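Local coordinates for protein 2-hydroxyhepta-2,4-diene-1,7-dioate isomerase (Corynebacterium glutamicum, PDB 4DBF) that probably acts as a magnesium-dependent oxaloacetate decarboxylase of the fumarylacetoacetate hydrolase family, and may also have isomerase activity, at residues 137-150 and 243-257. Residues are numbered along the deposited sequence; the frame is centred on the assembly and turned at random.
With MG (magnesium ion), chain C.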
loop_
_atom_site.group_PDB
_atom_site.type_symbol
_atom_site.label_atom_id
_atom_site.label_comp_id
_atom_site.label_asym_id
_atom_site.label_seq_id
_atom_site.Cartn_x
_atom_site.Cartn_y
_atom_site.Cartn_z
ATOM N N GLY A 137 -8.841 16.558 -8.048
ATOM C CA GLY A 137 -8.551 16.029 -9.351
ATOM C C GLY A 137 -7.085 16.049 -9.655
ATOM O O GLY A 137 -6.476 17.051 -9.543
ATOM N N GLU A 138 -6.550 14.917 -10.076
ATOM C CA GLU A 138 -5.146 14.792 -10.346
ATOM C C GLU A 138 -4.825 14.000 -11.572
ATOM O O GLU A 138 -5.487 13.083 -11.907
ATOM C CB GLU A 138 -4.374 14.200 -9.158
ATOM C CG GLU A 138 -4.857 14.655 -7.817
ATOM C CD GLU A 138 -3.944 14.335 -6.645
ATOM O OE1 GLU A 138 -2.853 13.869 -6.777
ATOM O OE2 GLU A 138 -4.351 14.587 -5.548
ATOM N N LEU A 139 -3.763 14.386 -12.217
ATOM C CA LEU A 139 -3.179 13.581 -13.238
ATOM C C LEU A 139 -2.492 12.368 -12.617
ATOM O O LEU A 139 -1.722 12.489 -11.734
ATOM C CB LEU A 139 -2.180 14.388 -14.025
ATOM C CG LEU A 139 -1.549 13.636 -15.157
ATOM C CD1 LEU A 139 -2.536 13.273 -16.241
ATOM C CD2 LEU A 139 -0.381 14.429 -15.689
ATOM N N ALA A 140 -2.829 11.201 -13.123
ATOM C CA ALA A 140 -2.324 9.944 -12.617
ATOM C C ALA A 140 -1.439 9.295 -13.638
ATOM O O ALA A 140 -1.743 9.285 -14.768
ATOM C CB ALA A 140 -3.442 8.998 -12.238
ATOM N N VAL A 141 -0.358 8.747 -13.166
ATOM C CA VAL A 141 0.560 8.045 -14.002
ATOM C C VAL A 141 0.423 6.546 -13.760
ATOM O O VAL A 141 0.439 6.105 -12.652
ATOM C CB VAL A 141 1.995 8.429 -13.694
ATOM C CG1 VAL A 141 2.929 7.654 -14.551
ATOM C CG2 VAL A 141 2.219 9.904 -13.868
ATOM N N VAL A 142 0.317 5.780 -14.813
ATOM C CA VAL A 142 0.334 4.356 -14.646
ATOM C C VAL A 142 1.658 3.761 -15.113
ATOM O O VAL A 142 2.053 3.938 -16.227
ATOM C CB VAL A 142 -0.834 3.674 -15.353
ATOM C CG1 VAL A 142 -0.747 2.196 -15.171
ATOM C CG2 VAL A 142 -2.142 4.201 -14.852
ATOM N N ILE A 143 2.309 3.075 -14.195
ATOM C CA ILE A 143 3.600 2.464 -14.384
ATOM C C ILE A 143 3.489 1.222 -15.278
ATOM O O ILE A 143 2.601 0.458 -15.162
ATOM C CB ILE A 143 4.290 2.121 -13.045
ATOM C CG1 ILE A 143 4.637 3.365 -12.253
ATOM C CG2 ILE A 143 5.579 1.376 -13.279
ATOM C CD1 ILE A 143 5.430 4.358 -13.027
ATOM N N GLY A 144 4.427 1.094 -16.187
ATOM C CA GLY A 144 4.377 0.111 -17.240
ATOM C C GLY A 144 5.371 -1.028 -17.147
ATOM O O GLY A 144 5.250 -2.007 -17.803
ATOM N N LYS A 145 6.361 -0.860 -16.305
ATOM C CA LYS A 145 7.315 -1.884 -16.079
ATOM C C LYS A 145 7.971 -1.722 -14.733
ATOM O O LYS A 145 7.984 -0.677 -14.176
ATOM C CB LYS A 145 8.309 -1.904 -17.214
ATOM C CG LYS A 145 9.191 -0.701 -17.304
ATOM C CD LYS A 145 10.233 -0.931 -18.374
ATOM C CE LYS A 145 11.554 -0.327 -18.004
ATOM N NZ LYS A 145 12.466 -0.204 -19.153
ATOM N N PRO A 146 8.483 -2.805 -14.194
ATOM C CA PRO A 146 9.080 -2.731 -12.875
ATOM C C PRO A 146 10.253 -1.845 -12.983
ATOM O O PRO A 146 10.923 -1.897 -13.957
ATOM C CB PRO A 146 9.497 -4.142 -12.571
ATOM C CG PRO A 146 9.291 -4.918 -13.774
ATOM C CD PRO A 146 8.794 -4.061 -14.869
ATOM N N CYS A 147 10.470 -1.003 -12.002
ATOM C CA CYS A 147 11.556 -0.078 -12.072
ATOM C C CYS A 147 11.984 0.401 -10.736
ATOM O O CYS A 147 11.224 0.409 -9.843
ATOM C CB CYS A 147 11.185 1.108 -12.928
ATOM S SG CYS A 147 9.699 1.990 -12.398
ATOM N N LYS A 148 13.212 0.845 -10.645
ATOM C CA LYS A 148 13.779 1.399 -9.437
ATOM C C LYS A 148 14.913 2.330 -9.830
ATOM O O LYS A 148 15.498 2.135 -10.845
ATOM C CB LYS A 148 14.265 0.288 -8.554
ATOM C CG LYS A 148 14.980 0.702 -7.305
ATOM C CD LYS A 148 14.050 0.975 -6.144
ATOM C CE LYS A 148 14.802 1.383 -4.898
ATOM N NZ LYS A 148 15.392 0.219 -4.279
ATOM N N ASN A 149 15.198 3.358 -9.051
ATOM C CA ASN A 149 16.308 4.267 -9.396
ATOM C C ASN A 149 16.203 4.839 -10.828
ATOM O O ASN A 149 17.203 4.893 -11.580
ATOM C CB ASN A 149 17.697 3.559 -9.203
ATOM C CG ASN A 149 17.956 3.146 -7.765
ATOM O OD1 ASN A 149 17.792 3.945 -6.837
ATOM N ND2 ASN A 149 18.313 1.835 -7.560
ATOM N N VAL A 150 15.006 5.228 -11.244
ATOM C CA VAL A 150 14.838 5.825 -12.549
ATOM C C VAL A 150 15.412 7.244 -12.497
ATOM O O VAL A 150 15.137 7.981 -11.562
ATOM C CB VAL A 150 13.398 5.897 -12.923
ATOM C CG1 VAL A 150 13.241 6.454 -14.319
ATOM C CG2 VAL A 150 12.788 4.515 -12.783
ATOM N N THR A 243 11.031 6.387 -7.070
ATOM C CA THR A 243 11.789 5.204 -7.356
ATOM C C THR A 243 13.175 5.166 -6.725
ATOM O O THR A 243 13.806 4.171 -6.725
ATOM C CB THR A 243 11.823 4.887 -8.859
ATOM O OG1 THR A 243 12.574 5.874 -9.548
ATOM C CG2 THR A 243 10.471 4.850 -9.398
ATOM N N ALA A 244 13.629 6.255 -6.160
ATOM C CA ALA A 244 14.836 6.240 -5.364
ATOM C C ALA A 244 14.645 5.540 -4.014
ATOM O O ALA A 244 15.590 5.140 -3.394
ATOM C CB ALA A 244 15.344 7.630 -5.140
ATOM N N SER A 245 13.402 5.458 -3.579
ATOM C CA SER A 245 13.064 4.871 -2.308
ATOM C C SER A 245 12.359 3.506 -2.452
ATOM O O SER A 245 12.635 2.624 -1.740
ATOM C CB SER A 245 12.182 5.830 -1.491
ATOM O OG SER A 245 12.892 6.875 -0.922
ATOM N N MET A 246 11.462 3.410 -3.414
ATOM C CA MET A 246 10.532 2.327 -3.603
ATOM C C MET A 246 10.554 1.728 -4.994
ATOM O O MET A 246 10.453 2.440 -5.917
ATOM C CB MET A 246 9.129 2.889 -3.495
ATOM C CG MET A 246 8.445 2.770 -2.188
ATOM S SD MET A 246 6.941 3.747 -2.175
ATOM C CE MET A 246 7.316 4.576 -0.675
ATOM N N THR A 247 10.581 0.412 -5.111
ATOM C CA THR A 247 10.362 -0.239 -6.379
ATOM C C THR A 247 8.925 -0.015 -6.819
ATOM O O THR A 247 8.031 -0.174 -6.045
ATOM C CB THR A 247 10.621 -1.767 -6.322
ATOM O OG1 THR A 247 11.976 -2.025 -6.051
ATOM C CG2 THR A 247 10.272 -2.421 -7.619
ATOM N N LEU A 248 8.734 0.339 -8.069
ATOM C CA LEU A 248 7.425 0.413 -8.657
ATOM C C LEU A 248 7.170 -0.743 -9.638
ATOM O O LEU A 248 8.068 -1.179 -10.282
ATOM C CB LEU A 248 7.229 1.762 -9.327
ATOM C CG LEU A 248 7.302 3.039 -8.483
ATOM C CD1 LEU A 248 7.113 4.285 -9.305
ATOM C CD2 LEU A 248 6.314 2.965 -7.356
ATOM N N LEU A 249 5.934 -1.204 -9.716
ATOM C CA LEU A 249 5.560 -2.359 -10.509
ATOM C C LEU A 249 4.558 -1.963 -11.598
ATOM O O LEU A 249 3.850 -0.972 -11.436
ATOM C CB LEU A 249 4.935 -3.367 -9.548
ATOM C CG LEU A 249 5.888 -3.859 -8.456
ATOM C CD1 LEU A 249 5.214 -4.796 -7.490
ATOM C CD2 LEU A 249 7.072 -4.561 -9.136
ATOM N N PRO A 250 4.465 -2.750 -12.710
ATOM C CA PRO A 250 3.392 -2.485 -13.685
ATOM C C PRO A 250 2.003 -2.426 -13.061
ATOM O O PRO A 250 1.616 -3.303 -12.267
ATOM C CB PRO A 250 3.445 -3.685 -14.673
ATOM C CG PRO A 250 4.881 -4.281 -14.491
ATOM C CD PRO A 250 5.238 -3.978 -13.003
ATOM N N GLY A 251 1.261 -1.385 -13.416
ATOM C CA GLY A 251 -0.061 -1.231 -12.860
ATOM C C GLY A 251 -0.074 -0.263 -11.675
ATOM O O GLY A 251 -1.138 0.288 -11.382
ATOM N N ASP A 252 1.055 -0.077 -11.026
ATOM C CA ASP A 252 1.143 0.883 -9.881
ATOM C C ASP A 252 0.752 2.311 -10.373
ATOM O O ASP A 252 1.027 2.697 -11.520
ATOM C CB ASP A 252 2.547 0.961 -9.302
ATOM C CG ASP A 252 2.844 -0.141 -8.294
ATOM O OD1 ASP A 252 1.929 -0.925 -7.968
ATOM O OD2 ASP A 252 3.977 -0.195 -7.845
ATOM N N VAL A 253 0.151 3.116 -9.495
ATOM C CA VAL A 253 -0.395 4.369 -9.962
ATOM C C VAL A 253 0.266 5.513 -9.177
ATOM O O VAL A 253 0.460 5.374 -7.946
ATOM C CB VAL A 253 -1.937 4.386 -9.758
ATOM C CG1 VAL A 253 -2.440 5.851 -9.906
ATOM C CG2 VAL A 253 -2.712 3.344 -10.713
ATOM N N ILE A 254 0.630 6.614 -9.864
ATOM C CA ILE A 254 1.172 7.784 -9.119
ATOM C C ILE A 254 0.173 8.911 -9.263
ATOM O O ILE A 254 -0.184 9.281 -10.372
ATOM C CB ILE A 254 2.579 8.211 -9.653
ATOM C CG1 ILE A 254 3.577 7.071 -9.480
ATOM C CG2 ILE A 254 3.094 9.548 -8.941
ATOM C CD1 ILE A 254 4.907 7.380 -10.277
ATOM N N ALA A 255 -0.236 9.494 -8.127
ATOM C CA ALA A 255 -1.147 10.612 -8.181
ATOM C C ALA A 255 -0.254 11.865 -8.030
ATOM O O ALA A 255 0.411 12.002 -6.996
ATOM C CB ALA A 255 -2.103 10.531 -6.987
ATOM N N THR A 256 -0.180 12.685 -9.069
ATOM C CA THR A 256 0.884 13.741 -9.178
ATOM C C THR A 256 0.525 15.091 -8.499
ATOM O O THR A 256 1.318 16.070 -8.536
ATOM C CB THR A 256 1.300 13.966 -10.668
ATOM O OG1 THR A 256 0.158 14.393 -11.424
ATOM C CG2 THR A 256 1.827 12.634 -11.250
ATOM N N GLY A 257 -0.671 15.199 -7.940
ATOM C CA GLY A 257 -0.961 16.303 -7.029
ATOM C C GLY A 257 -2.106 17.191 -7.470
ATOM O O GLY A 257 -2.721 16.971 -8.535
HETATM MG MG MG C . -3.696 14.780 -3.521
HETATM O O HOH W 1 -1.927 13.752 -4.215
HETATM O O HOH W 2 -1.830 16.471 -10.951
HETATM O O HOH W 3 15.623 1.730 -1.790
HETATM O O HOH W 4 17.975 4.428 -4.214
HETATM O O HOH W 5 15.589 7.499 -8.850
HETATM O O HOH W 6 -2.698 15.121 -1.749
HETATM O O HOH W 7 -3.179 16.682 -4.059
#
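Val141 and Ile254 form the hydrogen-bonded pair at the middle of an antiparallel junction between strands 137-143 and 253-255, whose axes approach to 4.5 Å at 158°; on the other side of the type II turn Leu249-Asp252 from this pairing, Cys147 and Leu248 make a separate bridge. On one face of the strands Ala140 CB meets Val253 CG1 at 4.0 Å. On the other, Val141 CG2 reaches Thr256 CG2, and Ile143, with CG1 anti to its carbonyl carbon (chi1 -66°), has CD1 4.1 Å from Ile254 CD1 while crossing Leu248 at about a right angle; helix 235-243 packs against Val141 and Ile254. Thr256 grips Leu139 O twice: its N-H arrives nearly in line with the carbonyl, and OG1, at 2.7 Å, comes in tilted 30° from the carbonyl plane. At the far end Thr243 O takes Asn149 N from above its carbonyl plane, and Thr243 OG1, itself hydrogen-bonded to Ile239 O, accepts from Val150 N at 3.0 Å. Lys148 bends over Thr243 O, its CD 3.3 Å away, and NZ pairs with Asp187 of the second subunit. Glu138, extended beyond CG, divides its carboxylate: OE2 binds magnesium at 2.1 Å, whereas OE1 takes a metal-bound water and a weak bond from Gly257 N, which should help fix the group's rotation. Glu136 and Asp167 complete the protein ligands of this Glu-Glu-Asp magnesium site, characteristic of the FAH family's C-terminal domain.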